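PDB 2X9Q: Cyclo(L-tyrosyl-L-tyrosyl) synthase from Mycobacterium tuberculosis, which probably catalyses the ATP-independent joining of two tyrosines, delivered as tyrosyl-tRNA, into the cyclic dipeptide cyclo(L-Tyr-L-Tyr), an intermediate in mycocyclosin biosynthesis. Local coordinates for residues D228-E233 and L257-M262. Residues are numbered along the deposited sequence; the frame is centred on the assembly and turned at random.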
loop_
_atom_site.group_PDB
_atom_site.type_symbol
_atom_site.label_atom_id
_atom_site.label_comp_id
_atom_site.label_asym_id
_atom_site.label_seq_id
_atom_site.Cartn_x
_atom_site.Cartn_y
_atom_site.Cartn_z
ATOM N N ASP A 228 -2.186 13.441 -1.537
ATOM C CA ASP A 228 -1.458 13.142 -2.772
ATOM C C ASP A 228 -0.748 11.785 -2.688
ATOM O O ASP A 228 -0.714 11.025 -3.669
ATOM C CB ASP A 228 -0.398 14.236 -3.076
ATOM C CG ASP A 228 -1.014 15.568 -3.532
ATOM O OD1 ASP A 228 -2.212 15.666 -3.890
ATOM O OD2 ASP A 228 -0.268 16.549 -3.488
ATOM N N TYR A 229 -0.138 11.528 -1.557
ATOM C CA TYR A 229 0.663 10.330 -1.273
ATOM C C TYR A 229 -0.282 9.099 -1.345
ATOM O O TYR A 229 -0.007 8.150 -2.051
ATOM C CB TYR A 229 1.246 10.498 0.143
ATOM C CG TYR A 229 2.163 9.393 0.639
ATOM C CD1 TYR A 229 1.654 8.112 0.976
ATOM C CD2 TYR A 229 3.573 9.648 0.821
ATOM C CE1 TYR A 229 2.568 7.047 1.454
ATOM C CE2 TYR A 229 4.489 8.605 1.288
ATOM C CZ TYR A 229 3.971 7.311 1.597
ATOM O OH TYR A 229 4.840 6.311 2.044
ATOM N N ILE A 230 -1.462 9.215 -0.730
ATOM C CA ILE A 230 -2.480 8.094 -0.702
ATOM C C ILE A 230 -3.088 7.886 -2.092
ATOM O O ILE A 230 -3.248 6.735 -2.554
ATOM C CB ILE A 230 -3.543 8.451 0.323
ATOM C CG1 ILE A 230 -2.993 8.113 1.741
ATOM C CG2 ILE A 230 -4.827 7.662 0.063
ATOM C CD1 ILE A 230 -3.870 8.841 2.842
ATOM N N CYS A 231 -3.373 8.978 -2.794
ATOM C CA CYS A 231 -3.816 8.867 -4.179
ATOM C C CYS A 231 -2.800 8.151 -5.122
ATOM O O CYS A 231 -3.222 7.356 -5.964
ATOM C CB CYS A 231 -4.246 10.221 -4.757
ATOM S SG CYS A 231 -5.805 10.780 -3.981
ATOM N N ALA A 232 -1.490 8.404 -4.948
ATOM C CA ALA A 232 -0.473 7.719 -5.678
ATOM C C ALA A 232 -0.347 6.190 -5.404
ATOM O O ALA A 232 -0.010 5.444 -6.326
ATOM C CB ALA A 232 0.902 8.385 -5.456
ATOM N N GLU A 233 -0.558 5.737 -4.180
ATOM C CA GLU A 233 -0.609 4.295 -3.853
ATOM C C GLU A 233 -1.947 3.668 -4.237
ATOM O O GLU A 233 -2.031 2.440 -4.395
ATOM C CB GLU A 233 -0.519 4.092 -2.333
ATOM C CG GLU A 233 0.857 4.516 -1.875
ATOM C CD GLU A 233 1.079 4.331 -0.368
ATOM O OE1 GLU A 233 0.068 4.015 0.352
ATOM O OE2 GLU A 233 2.263 4.520 0.034
ATOM N N LEU A 257 -5.139 0.288 5.484
ATOM C CA LEU A 257 -5.131 1.415 4.594
ATOM C C LEU A 257 -6.169 2.476 5.051
ATOM O O LEU A 257 -7.294 2.108 5.391
ATOM C CB LEU A 257 -5.582 0.845 3.261
ATOM C CG LEU A 257 -5.766 1.846 2.145
ATOM C CD1 LEU A 257 -4.314 2.245 1.730
ATOM C CD2 LEU A 257 -6.673 1.197 1.003
ATOM N N PRO A 258 -5.811 3.794 5.021
ATOM C CA PRO A 258 -6.766 4.827 5.452
ATOM C C PRO A 258 -8.075 4.856 4.618
ATOM O O PRO A 258 -9.147 5.119 5.199
ATOM C CB PRO A 258 -6.014 6.151 5.215
ATOM C CG PRO A 258 -4.522 5.749 5.336
ATOM C CD PRO A 258 -4.508 4.367 4.608
ATOM N N LEU A 259 -8.012 4.527 3.336
ATOM C CA LEU A 259 -9.222 4.518 2.519
ATOM C C LEU A 259 -9.942 3.147 2.482
ATOM O O LEU A 259 -10.973 3.003 1.785
ATOM C CB LEU A 259 -8.895 4.947 1.102
ATOM C CG LEU A 259 -8.406 6.418 1.024
ATOM C CD1 LEU A 259 -8.438 6.699 -0.392
ATOM C CD2 LEU A 259 -9.367 7.490 1.740
ATOM N N ALA A 260 -9.402 2.147 3.184
ATOM C CA ALA A 260 -10.038 0.803 3.173
ATOM C C ALA A 260 -11.524 0.776 3.408
ATOM O O ALA A 260 -12.244 0.058 2.733
ATOM C CB ALA A 260 -9.341 -0.170 4.146
ATOM N N GLU A 261 -12.005 1.580 4.346
ATOM C CA GLU A 261 -13.384 1.621 4.699
ATOM C C GLU A 261 -14.256 2.001 3.532
ATOM O O GLU A 261 -15.444 1.637 3.480
ATOM C CB GLU A 261 -13.519 2.653 5.883
ATOM C CG GLU A 261 -14.917 2.937 6.270
ATOM C CD GLU A 261 -14.958 4.086 7.330
ATOM O OE1 GLU A 261 -14.537 3.834 8.448
ATOM O OE2 GLU A 261 -15.370 5.212 6.986
HETATM N N MSE A 262 -13.721 2.778 2.592
HETATM C CA MSE A 262 -14.468 3.099 1.372
HETATM C C MSE A 262 -14.233 2.049 0.247
HETATM O O MSE A 262 -15.197 1.529 -0.370
HETATM C CB MSE A 262 -14.011 4.465 0.813
HETATM C CG MSE A 262 -14.725 4.825 -0.450
HETATM SE SE MSE A 262 -14.161 6.568 -1.102
HETATM C CE MSE A 262 -14.994 7.657 0.349
#
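I230, on a turn of helix 220-244, meets P258 and L259 where the chain makes a type I beta turn from L257 to A260 and leads into the short helix 260-263; the closest pair of CA atoms, those of I230 and P258, is 8.2 Å apart. The contact between the side chains is apolar. I230 divides its two branches between the two partners: its CD1 methyl lies 4.0 Å from CG of P258, with CB close behind, while its CG2 methyl sits 3.8 Å from CD1 of L259. A chi1 of -80° sets CG2 anti to the backbone N and CG1 beside it, and the extended chi2 then carries CD1 out to the proline; a forked beta-branched residue suits a place facing two neighbours at once. P258 has the phi of -60° that the first corner of a type I turn needs. L259, at the second corner, has its CB directed toward the helix, and A260 N closes the turn on L257 O at 3.1 Å. Helix 194-210 completes the apolar cluster, with V204 against I230 and F207 against P258. Residues 229-233 probably bind substrate, and E233 may be critical in catalysis; the contact joins the helix carrying this probable site to the turn after strand 249-253, in the HUP-type Rossmann-like fold of cyclodipeptide synthases, related to class I tRNA synthetases.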